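Local structure of phosphonopyruvate hydrolase (Variovorax sp., 2HJP) at residues M20-P25 and R68-T73. The protein hydrolyses phosphonopyruvate to pyruvate and phosphate, cleaving its phosphorus-carbon bond with the aid of a divalent metal cation such as magnesium, manganese or cobalt. Numbering follows the deposited sequence.
With NA (sodium ion), chain D.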
ATOM      1  N   MET A  20      -8.698  -3.997  24.099  1.00 16.81           N
ATOM      2  CA  MET A  20      -7.308  -4.554  24.115  1.00 15.99           C
ATOM      3  C   MET A  20      -6.518  -4.217  22.843  1.00 16.77           C
ATOM      4  O   MET A  20      -7.016  -4.298  21.676  1.00 16.90           O
ATOM      5  CB  MET A  20      -7.380  -6.091  24.244  1.00 14.36           C
ATOM      6  CG  MET A  20      -6.012  -6.832  24.094  1.00 16.67           C
ATOM      7  SD  MET A  20      -4.794  -6.217  25.277  1.00 16.89           S
ATOM      8  CE  MET A  20      -5.410  -6.982  26.834  1.00 16.52           C
ATOM      9  N   ALA A  21      -5.267  -3.861  23.077  1.00 16.39           N
ATOM     10  CA  ALA A  21      -4.372  -3.568  21.985  1.00 13.76           C
ATOM     11  C   ALA A  21      -4.214  -4.771  21.025  1.00 14.50           C
ATOM     12  O   ALA A  21      -4.257  -5.945  21.440  1.00 15.27           O
ATOM     13  CB  ALA A  21      -2.978  -3.232  22.571  1.00 12.12           C
ATOM     14  N   ALA A  22      -3.991  -4.472  19.747  1.00 14.55           N
ATOM     15  CA  ALA A  22      -3.720  -5.492  18.768  1.00 14.02           C
ATOM     16  C   ALA A  22      -2.790  -4.893  17.724  1.00 14.59           C
ATOM     17  O   ALA A  22      -2.999  -3.750  17.313  1.00 14.13           O
ATOM     18  CB  ALA A  22      -5.002  -6.011  18.075  1.00 12.97           C
ATOM     19  N   HIS A  23      -1.764  -5.648  17.312  1.00 15.36           N
ATOM     20  CA  HIS A  23      -0.829  -5.157  16.263  1.00 15.94           C
ATOM     21  C   HIS A  23      -1.106  -5.854  14.895  1.00 16.57           C
ATOM     22  O   HIS A  23      -0.434  -5.579  13.874  1.00 18.15           O
ATOM     23  CB  HIS A  23       0.649  -5.319  16.710  1.00 13.81           C
ATOM     24  CG  HIS A  23       0.974  -6.656  17.306  1.00 14.85           C
ATOM     25  ND1 HIS A  23       0.737  -6.967  18.642  1.00 16.62           N
ATOM     26  CD2 HIS A  23       1.570  -7.744  16.770  1.00 14.53           C
ATOM     27  CE1 HIS A  23       1.177  -8.193  18.886  1.00 15.39           C
ATOM     28  NE2 HIS A  23       1.678  -8.685  17.765  1.00 16.61           N
ATOM     29  N   ASN A  24      -2.046  -6.803  14.869  1.00 15.69           N
ATOM     30  CA  ASN A  24      -2.456  -7.440  13.609  1.00 16.17           C
ATOM     31  C   ASN A  24      -3.846  -8.041  13.782  1.00 15.15           C
ATOM     32  O   ASN A  24      -4.335  -8.046  14.890  1.00 15.51           O
ATOM     33  CB  ASN A  24      -1.453  -8.491  13.101  1.00 13.53           C
ATOM     34  CG  ASN A  24      -1.206  -9.557  14.067  1.00 13.06           C
ATOM     35  OD1 ASN A  24      -2.110 -10.095  14.600  1.00 14.15           O
ATOM     36  ND2 ASN A  24       0.064  -9.903  14.272  1.00 13.64           N
ATOM     37  N   PRO A  25      -4.515  -8.470  12.681  1.00 16.69           N
ATOM     38  CA  PRO A  25      -5.878  -9.053  12.767  1.00 17.72           C
ATOM     39  C   PRO A  25      -5.954 -10.354  13.609  1.00 18.30           C
ATOM     40  O   PRO A  25      -6.965 -10.619  14.260  1.00 16.01           O
ATOM     41  CB  PRO A  25      -6.239  -9.317  11.311  1.00 17.29           C
ATOM     42  CG  PRO A  25      -5.541  -8.156  10.576  1.00 15.62           C
ATOM     43  CD  PRO A  25      -4.176  -8.176  11.277  1.00 16.89           C
ATOM     44  N   ARG A  68      -8.146  -1.215   8.667  1.00 13.05           N
ATOM     45  CA  ARG A  68      -9.078  -1.864   7.725  1.00 13.43           C
ATOM     46  C   ARG A  68      -9.084  -3.387   7.867  1.00 13.38           C
ATOM     47  O   ARG A  68     -10.147  -4.033   7.935  1.00 13.62           O
ATOM     48  CB  ARG A  68      -8.708  -1.553   6.261  1.00 11.81           C
ATOM     49  CG  ARG A  68      -9.933  -1.580   5.360  1.00 13.90           C
ATOM     50  CD  ARG A  68      -9.516  -1.495   3.856  1.00 16.96           C
ATOM     51  NE  ARG A  68      -8.742  -0.240   3.696  1.00 17.76           N
ATOM     52  CZ  ARG A  68      -9.274   0.982   3.722  1.00 19.18           C
ATOM     53  NH1 ARG A  68     -10.619   1.182   3.867  1.00 15.61           N
ATOM     54  NH2 ARG A  68      -8.441   2.036   3.696  1.00 15.23           N
ATOM     55  N   ALA A  69      -7.883  -3.947   7.869  1.00 13.42           N
ATOM     56  CA  ALA A  69      -7.723  -5.363   7.992  1.00 14.69           C
ATOM     57  C   ALA A  69      -8.282  -5.868   9.357  1.00 14.15           C
ATOM     58  O   ALA A  69      -8.935  -6.884   9.409  1.00 17.41           O
ATOM     59  CB  ALA A  69      -6.172  -5.708   7.840  1.00 13.77           C
ATOM     60  N   ILE A  70      -7.997  -5.161  10.449  1.00 15.18           N
ATOM     61  CA  ILE A  70      -8.550  -5.599  11.747  1.00 15.45           C
ATOM     62  C   ILE A  70     -10.098  -5.512  11.761  1.00 16.11           C
ATOM     63  O   ILE A  70     -10.777  -6.421  12.195  1.00 15.34           O
ATOM     64  CB  ILE A  70      -8.012  -4.722  12.911  1.00 12.71           C
ATOM     65  CG1 ILE A  70      -6.529  -5.063  13.166  1.00 14.63           C
ATOM     66  CG2 ILE A  70      -8.946  -4.922  14.210  1.00 12.08           C
ATOM     67  CD1 ILE A  70      -5.821  -4.128  14.136  1.00 15.03           C
ATOM     68  N   ALA A  71     -10.664  -4.400  11.280  1.00 14.93           N
ATOM     69  CA  ALA A  71     -12.098  -4.262  11.315  1.00 16.28           C
ATOM     70  C   ALA A  71     -12.769  -5.323  10.423  1.00 18.10           C
ATOM     71  O   ALA A  71     -13.870  -5.716  10.722  1.00 17.07           O
ATOM     72  CB  ALA A  71     -12.511  -2.823  10.896  1.00 14.96           C
ATOM     73  N   SER A  72     -12.101  -5.804   9.368  1.00 17.42           N
ATOM     74  CA  SER A  72     -12.720  -6.793   8.489  1.00 19.81           C
ATOM     75  C   SER A  72     -12.617  -8.194   9.070  1.00 20.80           C
ATOM     76  O   SER A  72     -13.180  -9.160   8.551  1.00 22.86           O
ATOM     77  CB  SER A  72     -12.060  -6.754   7.089  1.00 20.61           C
ATOM     78  OG  SER A  72     -10.698  -7.158   7.174  1.00 25.03           O
ATOM     79  N   THR A  73     -11.882  -8.314  10.163  1.00 19.65           N
ATOM     80  CA  THR A  73     -11.704  -9.608  10.806  1.00 18.85           C
ATOM     81  C   THR A  73     -12.569  -9.743  12.082  1.00 19.25           C
ATOM     82  O   THR A  73     -13.035 -10.811  12.356  1.00 19.71           O
ATOM     83  CB  THR A  73     -10.213  -9.786  11.184  1.00 17.71           C
ATOM     84  OG1 THR A  73      -9.443  -9.775   9.983  1.00 18.91           O
ATOM     85  CG2 THR A  73      -9.906 -11.116  11.943  1.00 16.82           C
TER
HETATM   86 NA    NA D 617       2.039  -5.698  12.764  1.00 24.55          NA
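P25 and I70 bring the two backbones to 4.5 Å between their CA atoms, where the loop leaving strand 17-21 turns into helix 25-34 and passes helix 60-71. No hydrogen bond links 20-25 to 68-73; the contact is packing around the P25 ring. P25 CG lies 3.7 Å from A69 CB, and P25 CB meets T73 OG1 at 3.5 Å. I70 holds CG1 anti to its carbonyl carbon (chi1 -72°), which sets that atom 4.0 Å from P25 N; from there CD1 extends to A22 CB at 4.4 Å. In this TIM barrel of the PEP mutase/isocitrate lyase superfamily, the first strand-to-helix turn thus meets the helix that links strands 38-41 and 78-81, with I70 also touching I39 and L78 of those strands. Ahead of P25, the H23 carbonyl oxygen binds a sodium ion at 2.7 Å, S49 OG being another ligand, and N24 caps helix 25-34 through OD1 to V27 N. A69 O accepts hydrogen bonds from T73 OG1 (3.0 Å) and S72 OG, which reach it from opposite faces of its carbonyl plane. T73 CG2 packs 3.8 Å from P25 O, and an alanine here would probably leave A69 O with S72 OG alone of these two hydroxyls and open a gap beside P25. Y50 and A51 of a second subunit pack on A69 and T73, respectively.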